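Local coordinates for putative molybdenum cofactor biosynthesis protein (PDB 2G2C) that probably takes part in molybdenum cofactor biosynthesis through a molybdopterin-binding fold, although its exact function has not been established, at residues P28-L33 against D148-I153; V49-P52 against T57-E60; S93-R98 against A134-A139. One frame throughout, in Å; residues are numbered along the deposited sequence.

Overall arrangement
Contact 1 joins two helices on a face of one mixed sheet, contact 2 joins the end of edge strand 42-51 to the next helix, and contact 3 joins the loop before strand 97-98 to inner strand 135-139. The strand order, 42-51, 5-13, 72-76, 135-139, 124-126, 97-98, is consistent with a molybdopterin-binding domain. Contacts 1 and 3, centres about 17 Å apart, touch where T149 CG2 lies 3.5 Å from V137 CG1. Contacts 2 and 3, centres about 15 Å apart, meet where F94 CZ approaches V59 O at 3.5 Å. Contacts 1 and 2 do not touch. A bound sodium ion lies about 10, 12 and 14 Å from the side chains of V58, L30 and I136.

Contact 1 of 3, residues P28-L33 against D148-I153; sequences PLLQRL and DTWAVI
L33 lies against one face of the W150 indole, and this pair accounts for most of the 175 Å² buried between the two helical segments. L33 CB is 3.6 Å from the centroid of the five-membered ring of W150 and only 7° off its normal, so a CH-pi contact is formed almost directly over the pyrrole part of the indole. The two side chains run past each other in opposite directions: CD1 of L33 reaches back to CB and CG of W150, 4.0 Å from each, while the tryptophan extends its ring under the leucine CB and backbone. Two torsions produce this overlap. W150 has CG anti to its own backbone N (chi1 -168°), which carries the indole off its helix toward the other one, and L33 has CG anti to its carbonyl carbon, which lays the isobutyl group back along the root of the tryptophan. The carbonyl oxygen of L33 stands on the same side of the indole as CB; it lies past the rim, 3.4 Å from W150 NE1 and 3.5 Å from W150 CZ2. One turn earlier, L30 CD2 comes obliquely to within 4.4 Å of W150 CE3, a looser apolar contact. The helical bond from L33 N to L29 O sets the backbone from which the leucine projects. Further out, the ring of Y43 meets W150 with the planes inclined at about 55°, and I146 of helix 143-153 touches L29, L30 and L33. Helices 26-34 and 143-153 thus pack beside one another on the same face of the sheet: L30 reaches I74 and W150 reaches F72 of strand 72-76, while T149 and I153 rest on V137 of strand 135-139.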
loop_
_atom_site.group_PDB
_atom_site.type_symbol
_atom_site.label_atom_id
_atom_site.label_comp_id
_atom_site.label_asym_id
_atom_site.label_seq_id
_atom_site.Cartn_x
_atom_site.Cartn_y
_atom_site.Cartn_z
ATOM N N PRO A 28 7.467 5.643 -9.841
ATOM C CA PRO A 28 7.867 4.984 -11.104
ATOM C C PRO A 28 8.281 3.533 -10.929
ATOM O O PRO A 28 8.035 2.714 -11.828
ATOM C CB PRO A 28 9.045 5.830 -11.617
ATOM C CG PRO A 28 9.560 6.549 -10.419
ATOM C CD PRO A 28 8.329 6.793 -9.523
ATOM N N LEU A 29 8.879 3.228 -9.784
ATOM C CA LEU A 29 9.201 1.834 -9.483
ATOM C C LEU A 29 7.913 0.982 -9.401
ATOM O O LEU A 29 7.784 -0.055 -10.077
ATOM C CB LEU A 29 10.076 1.680 -8.229
ATOM C CG LEU A 29 10.258 0.248 -7.712
ATOM C CD1 LEU A 29 10.887 -0.670 -8.767
ATOM C CD2 LEU A 29 11.082 0.296 -6.469
ATOM N N LEU A 30 6.967 1.432 -8.576
ATOM C CA LEU A 30 5.654 0.708 -8.497
ATOM C C LEU A 30 4.957 0.566 -9.850
ATOM O O LEU A 30 4.384 -0.498 -10.140
ATOM C CB LEU A 30 4.713 1.370 -7.485
ATOM C CG LEU A 30 5.178 1.119 -6.039
ATOM C CD1 LEU A 30 4.616 2.179 -5.087
ATOM C CD2 LEU A 30 4.830 -0.331 -5.567
ATOM N N GLN A 31 4.997 1.626 -10.675
ATOM C CA GLN A 31 4.420 1.534 -12.019
ATOM C C GLN A 31 5.105 0.439 -12.849
ATOM O O GLN A 31 4.425 -0.283 -13.571
ATOM C CB GLN A 31 4.495 2.877 -12.730
ATOM C CG GLN A 31 3.537 3.903 -12.126
ATOM C CD GLN A 31 3.679 5.300 -12.687
ATOM O OE1 GLN A 31 2.696 5.884 -13.153
ATOM N NE2 GLN A 31 4.902 5.844 -12.660
ATOM N N ARG A 32 6.439 0.303 -12.731
ATOM C CA ARG A 32 7.139 -0.777 -13.439
ATOM C C ARG A 32 6.745 -2.174 -12.922
ATOM O O ARG A 32 6.556 -3.131 -13.705
ATOM C CB ARG A 32 8.677 -0.583 -13.345
ATOM C CG ARG A 32 9.182 0.633 -14.094
ATOM C CD ARG A 32 10.661 0.900 -13.908
ATOM N NE ARG A 32 11.043 1.886 -14.922
ATOM C CZ ARG A 32 11.479 3.119 -14.697
ATOM N NH1 ARG A 32 11.739 3.542 -13.459
ATOM N NH2 ARG A 32 11.728 3.921 -15.743
ATOM N N LEU A 33 6.627 -2.281 -11.602
ATOM C CA LEU A 33 6.263 -3.561 -10.995
ATOM C C LEU A 33 4.841 -3.961 -11.377
ATOM O O LEU A 33 4.546 -5.162 -11.541
ATOM C CB LEU A 33 6.452 -3.535 -9.466
ATOM C CG LEU A 33 7.891 -3.220 -9.049
ATOM C CD1 LEU A 33 7.973 -2.890 -7.581
ATOM C CD2 LEU A 33 8.848 -4.390 -9.387
ATOM N N ASP A 148 10.796 -6.150 -2.337
ATOM C CA ASP A 148 10.564 -7.317 -1.479
ATOM C C ASP A 148 9.069 -7.464 -1.126
ATOM O O ASP A 148 8.515 -8.579 -1.127
ATOM C CB ASP A 148 11.403 -7.240 -0.212
ATOM C CG ASP A 148 12.865 -7.595 -0.451
ATOM O OD1 ASP A 148 13.207 -8.246 -1.471
ATOM O OD2 ASP A 148 13.686 -7.192 0.399
ATOM N N THR A 149 8.419 -6.341 -0.846
ATOM C CA THR A 149 6.980 -6.401 -0.571
ATOM C C THR A 149 6.252 -6.913 -1.802
ATOM O O THR A 149 5.407 -7.808 -1.722
ATOM C CB THR A 149 6.456 -5.001 -0.170
ATOM O OG1 THR A 149 7.007 -4.688 1.118
ATOM C CG2 THR A 149 4.947 -4.966 -0.145
ATOM N N TRP A 150 6.602 -6.344 -2.963
ATOM C CA TRP A 150 5.960 -6.706 -4.212
ATOM C C TRP A 150 6.160 -8.187 -4.539
ATOM O O TRP A 150 5.249 -8.861 -5.026
ATOM C CB TRP A 150 6.502 -5.833 -5.360
ATOM C CG TRP A 150 5.660 -6.000 -6.536
ATOM C CD1 TRP A 150 5.911 -6.801 -7.636
ATOM C CD2 TRP A 150 4.389 -5.386 -6.766
ATOM N NE1 TRP A 150 4.896 -6.681 -8.523
ATOM C CE2 TRP A 150 3.941 -5.832 -8.023
ATOM C CE3 TRP A 150 3.588 -4.498 -6.026
ATOM C CZ2 TRP A 150 2.714 -5.427 -8.574
ATOM C CZ3 TRP A 150 2.367 -4.068 -6.574
ATOM C CH2 TRP A 150 1.945 -4.545 -7.835
ATOM N N ALA A 151 7.363 -8.707 -4.283
ATOM C CA ALA A 151 7.644 -10.116 -4.570
ATOM C C ALA A 151 6.712 -11.057 -3.855
ATOM O O ALA A 151 6.406 -12.146 -4.348
ATOM C CB ALA A 151 9.100 -10.454 -4.209
ATOM N N VAL A 152 6.290 -10.664 -2.656
ATOM C CA VAL A 152 5.351 -11.505 -1.903
ATOM C C VAL A 152 3.899 -11.269 -2.315
ATOM O O VAL A 152 3.102 -12.216 -2.452
ATOM C CB VAL A 152 5.528 -11.296 -0.401
ATOM C CG1 VAL A 152 4.369 -11.974 0.389
ATOM C CG2 VAL A 152 6.928 -11.811 0.043
ATOM N N ILE A 153 3.531 -10.003 -2.483
ATOM C CA ILE A 153 2.119 -9.689 -2.770
ATOM C C ILE A 153 1.718 -10.063 -4.178
ATOM O O ILE A 153 0.628 -10.581 -4.411
ATOM C CB ILE A 153 1.858 -8.164 -2.566
ATOM C CG1 ILE A 153 2.117 -7.812 -1.096
ATOM C CG2 ILE A 153 0.428 -7.731 -3.073
ATOM C CD1 ILE A 153 1.180 -8.447 -0.115
#

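Contact 2 of 3, residues V49-P52 against T57-E60; sequences VVVP and TVVE
The flat group that P52 presents to T57 is its carbonyl, approached from above the plane; the puckered pyrrolidine ring comes nearest the threonine methyl at CD. The hydroxyl OG1 of T57 donates a hydrogen bond to P52 O over 2.8 Å, but it stands 40° out of the carbonyl plane, with a C=O...OG1 angle of 139°, so the oxygen is met obliquely from one side. T57 CB, 3.4 Å from P52 O, follows the hydroxyl closely. The torsion explains how both branches are used: at chi1 47° OG1 sits between the backbone N and the carbonyl carbon, while CG2 is anti to the carbonyl carbon and comes within 4.2 Å of P52 CD. The hydroxyl also makes a weak bond to G54 O, so it ties together the connection that enters the helix. Beside this polar link the contact is apolar, at van der Waals distances. V51 CB faces T57 CB at 4.2 Å, and V51 CG2 meets V58 CG2 at 4.3 Å, methyl against methyl, within the first turn of the helix. Strand 42-51, helix 55-67 and strand 72-76 form a beta-alpha-beta crossover, its two strands parallel with strand 5-13 between them, and this contact lies at the first strand-to-helix turn, where the residue just after the strand accepts a bond from the helix that follows. Strand 42-51, outermost on its side of the sheet, is paired to strand 5-13 by backbone bonding of V51 with V12; V51 and V58 share V13 of that strand, P52 touches D15 and S18 of helix 15-19, and V58 also touches T87 and A90 of helix 87-92.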
loop_
_atom_site.group_PDB
_atom_site.type_symbol
_atom_site.label_atom_id
_atom_site.label_comp_id
_atom_site.label_asym_id
_atom_site.label_seq_id
_atom_site.Cartn_x
_atom_site.Cartn_y
_atom_site.Cartn_z
ATOM N N VAL A 49 -0.480 9.923 -5.215
ATOM C CA VAL A 49 -0.239 11.132 -4.442
ATOM C C VAL A 49 1.008 10.970 -3.584
ATOM O O VAL A 49 1.485 9.843 -3.361
ATOM C CB VAL A 49 -1.467 11.506 -3.534
ATOM C CG1 VAL A 49 -2.750 11.590 -4.365
ATOM C CG2 VAL A 49 -1.651 10.450 -2.448
ATOM N N VAL A 50 1.548 12.109 -3.144
ATOM C CA VAL A 50 2.569 12.159 -2.120
ATOM C C VAL A 50 1.943 12.950 -0.974
ATOM O O VAL A 50 1.349 14.037 -1.197
ATOM C CB VAL A 50 3.840 12.897 -2.606
ATOM C CG1 VAL A 50 4.838 13.007 -1.434
ATOM C CG2 VAL A 50 4.423 12.184 -3.819
ATOM N N VAL A 51 2.060 12.437 0.241
ATOM C CA VAL A 51 1.557 13.176 1.410
ATOM C C VAL A 51 2.680 13.276 2.442
ATOM O O VAL A 51 3.564 12.418 2.491
ATOM C CB VAL A 51 0.278 12.453 2.017
ATOM C CG1 VAL A 51 -0.848 12.433 0.987
ATOM C CG2 VAL A 51 0.606 11.041 2.543
ATOM N N PRO A 52 2.632 14.319 3.284
ATOM C CA PRO A 52 3.534 14.373 4.415
ATOM C C PRO A 52 3.250 13.195 5.369
ATOM O O PRO A 52 2.160 12.589 5.347
ATOM C CB PRO A 52 3.150 15.679 5.140
ATOM C CG PRO A 52 2.362 16.459 4.147
ATOM C CD PRO A 52 1.718 15.473 3.211
ATOM N N THR A 57 -2.888 12.695 7.543
ATOM C CA THR A 57 -2.587 12.777 6.109
ATOM C C THR A 57 -2.767 11.419 5.419
ATOM O O THR A 57 -3.325 11.320 4.310
ATOM C CB THR A 57 -1.177 13.271 5.873
ATOM O OG1 THR A 57 -0.276 12.546 6.719
ATOM C CG2 THR A 57 -1.157 14.775 6.195
ATOM N N VAL A 58 -2.289 10.354 6.068
ATOM C CA VAL A 58 -2.439 9.016 5.458
ATOM C C VAL A 58 -3.911 8.557 5.460
ATOM O O VAL A 58 -4.438 8.072 4.453
ATOM C CB VAL A 58 -1.492 8.017 6.121
ATOM C CG1 VAL A 58 -1.715 6.598 5.604
ATOM C CG2 VAL A 58 -0.049 8.465 5.896
ATOM N N VAL A 59 -4.603 8.764 6.591
ATOM C CA VAL A 59 -6.043 8.477 6.620
ATOM C C VAL A 59 -6.799 9.177 5.502
ATOM O O VAL A 59 -7.627 8.553 4.835
ATOM C CB VAL A 59 -6.713 8.842 7.992
ATOM C CG1 VAL A 59 -8.274 8.788 7.875
ATOM C CG2 VAL A 59 -6.212 7.911 9.064
ATOM N N GLU A 60 -6.525 10.472 5.308
ATOM C CA GLU A 60 -7.249 11.220 4.267
ATOM C C GLU A 60 -6.952 10.628 2.895
ATOM O O GLU A 60 -7.844 10.460 2.077
ATOM C CB GLU A 60 -6.850 12.683 4.300
ATOM C CG GLU A 60 -7.492 13.505 3.248
ATOM C CD GLU A 60 -7.046 14.952 3.310
ATOM O OE1 GLU A 60 -5.814 15.235 3.507
ATOM O OE2 GLU A 60 -7.937 15.816 3.168
#

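Contact 3 of 3, residues S93-R98 against A134-A139; sequences SFIHTR and ALIVNA
A single methyl carries the whole contact: CD1 of I136 meets F94 and I95 together, although the segments are not neighbours in the sheet and their closest CA atoms, in I95 and I136, are 8.2 Å apart. F94 takes part through its root, CB lying 4.2 Å from I136 CD1, while its ring goes elsewhere, to I62 and L66 of helix 55-67. I95 contributes its far end, CD1 to I136 CD1 at 4.3 Å, a methyl-to-methyl approach. An extended chi2 of 180° in I136 carries CD1 far enough from the strand to bridge the gap, and only 102 Å² is buried in all. The packing is thus of an inner-strand isoleucine against the loop that leads into the edge strand. Just beyond I95 the chain enters the sheet through a classic beta bulge, H96 and T97 both facing V126. H96 ND1 and T97 OG1, in the side chains of the two bulge residues, are hydrogen-bonded to each other at 2.8 Å, and T97 OG1 is also bonded to R129 NH1. Strand 124-126 separates edge strand 97-98 from strand 135-139, so I136 joins the segment that leads into that edge to an inner strand, between helix 55-67 at F94 and I123 beside I95.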
loop_
_atom_site.group_PDB
_atom_site.type_symbol
_atom_site.label_atom_id
_atom_site.label_comp_id
_atom_site.label_asym_id
_atom_site.label_seq_id
_atom_site.Cartn_x
_atom_site.Cartn_y
_atom_site.Cartn_z
ATOM N N SER A 93 -6.906 1.520 10.724
ATOM C CA SER A 93 -8.265 2.077 10.980
ATOM C C SER A 93 -9.282 1.633 9.932
ATOM O O SER A 93 -10.509 1.724 10.204
ATOM C CB SER A 93 -8.245 3.609 11.081
ATOM O OG SER A 93 -8.064 4.228 9.821
ATOM N N PHE A 94 -8.802 1.152 8.765
ATOM C CA PHE A 94 -9.653 0.733 7.650
ATOM C C PHE A 94 -9.783 -0.784 7.552
ATOM O O PHE A 94 -10.562 -1.275 6.737
ATOM C CB PHE A 94 -9.065 1.184 6.322
ATOM C CG PHE A 94 -9.011 2.673 6.179
ATOM C CD1 PHE A 94 -10.123 3.374 5.681
ATOM C CD2 PHE A 94 -7.884 3.392 6.592
ATOM C CE1 PHE A 94 -10.083 4.766 5.538
ATOM C CE2 PHE A 94 -7.847 4.807 6.469
ATOM C CZ PHE A 94 -8.940 5.482 5.934
ATOM N N ILE A 95 -8.947 -1.523 8.289
ATOM C CA ILE A 95 -8.832 -2.960 8.002
ATOM C C ILE A 95 -9.929 -3.758 8.670
ATOM O O ILE A 95 -10.197 -3.615 9.886
ATOM C CB ILE A 95 -7.423 -3.474 8.424
ATOM C CG1 ILE A 95 -6.335 -2.778 7.570
ATOM C CG2 ILE A 95 -7.364 -4.995 8.410
ATOM C CD1 ILE A 95 -6.585 -2.894 6.058
ATOM N N HIS A 96 -10.533 -4.618 7.856
ATOM C CA HIS A 96 -11.536 -5.575 8.307
ATOM C C HIS A 96 -10.841 -6.870 8.727
ATOM O O HIS A 96 -11.141 -7.431 9.780
ATOM C CB HIS A 96 -12.538 -5.826 7.157
ATOM C CG HIS A 96 -13.587 -6.863 7.454
ATOM N ND1 HIS A 96 -13.297 -8.209 7.552
ATOM C CD2 HIS A 96 -14.939 -6.761 7.566
ATOM C CE1 HIS A 96 -14.413 -8.883 7.801
ATOM N NE2 HIS A 96 -15.424 -8.022 7.822
ATOM N N THR A 97 -9.947 -7.357 7.855
ATOM C CA THR A 97 -9.215 -8.598 8.102
ATOM C C THR A 97 -7.769 -8.397 7.696
ATOM O O THR A 97 -7.484 -7.972 6.566
ATOM C CB THR A 97 -9.799 -9.757 7.238
ATOM O OG1 THR A 97 -11.185 -9.977 7.570
ATOM C CG2 THR A 97 -9.009 -11.064 7.400
ATOM N N ARG A 98 -6.875 -8.671 8.634
ATOM C CA ARG A 98 -5.445 -8.573 8.372
ATOM C C ARG A 98 -4.954 -9.809 7.639
ATOM O O ARG A 98 -5.563 -10.906 7.738
ATOM C CB ARG A 98 -4.697 -8.458 9.699
ATOM C CG ARG A 98 -4.813 -7.118 10.316
ATOM C CD ARG A 98 -3.726 -6.164 9.776
ATOM N NE ARG A 98 -2.389 -6.597 10.182
ATOM C CZ ARG A 98 -1.864 -6.426 11.395
ATOM N NH1 ARG A 98 -2.563 -5.832 12.376
ATOM N NH2 ARG A 98 -0.627 -6.846 11.642
ATOM N N ALA A 134 -11.325 -3.599 -0.632
ATOM C CA ALA A 134 -10.014 -3.260 -1.157
ATOM C C ALA A 134 -8.917 -3.956 -0.351
ATOM O O ALA A 134 -9.100 -4.255 0.834
ATOM C CB ALA A 134 -9.800 -1.767 -1.110
ATOM N N LEU A 135 -7.798 -4.214 -1.014
ATOM C CA LEU A 135 -6.578 -4.695 -0.374
ATOM C C LEU A 135 -5.631 -3.511 -0.180
ATOM O O LEU A 135 -5.392 -2.773 -1.136
ATOM C CB LEU A 135 -5.902 -5.685 -1.303
ATOM C CG LEU A 135 -4.518 -6.186 -0.895
ATOM C CD1 LEU A 135 -4.582 -7.059 0.393
ATOM C CD2 LEU A 135 -3.929 -6.977 -2.075
ATOM N N ILE A 136 -5.127 -3.296 1.033
ATOM C CA ILE A 136 -4.198 -2.214 1.308
ATOM C C ILE A 136 -2.898 -2.859 1.757
ATOM O O ILE A 136 -2.917 -3.797 2.596
ATOM C CB ILE A 136 -4.744 -1.274 2.401
ATOM C CG1 ILE A 136 -6.143 -0.769 2.031
ATOM C CG2 ILE A 136 -3.786 -0.082 2.622
ATOM C CD1 ILE A 136 -6.724 0.140 3.055
ATOM N N VAL A 137 -1.779 -2.368 1.204
ATOM C CA VAL A 137 -0.441 -2.912 1.505
ATOM C C VAL A 137 0.451 -1.739 1.852
ATOM O O VAL A 137 0.542 -0.778 1.075
ATOM C CB VAL A 137 0.149 -3.616 0.242
ATOM C CG1 VAL A 137 1.640 -3.955 0.411
ATOM C CG2 VAL A 137 -0.642 -4.864 -0.096
ATOM N N ASN A 138 1.098 -1.815 3.023
ATOM C CA ASN A 138 2.106 -0.809 3.426
ATOM C C ASN A 138 3.499 -1.299 3.065
ATOM O O ASN A 138 3.960 -2.309 3.629
ATOM C CB ASN A 138 2.129 -0.620 4.952
ATOM C CG ASN A 138 0.835 -0.091 5.538
ATOM O OD1 ASN A 138 0.601 -0.328 6.715
ATOM N ND2 ASN A 138 0.047 0.671 4.774
ATOM N N ALA A 139 4.170 -0.606 2.139
ATOM C CA ALA A 139 5.587 -0.889 1.869
ATOM C C ALA A 139 6.505 0.122 2.543
ATOM O O ALA A 139 6.090 1.223 2.879
ATOM C CB ALA A 139 5.844 -0.875 0.363
#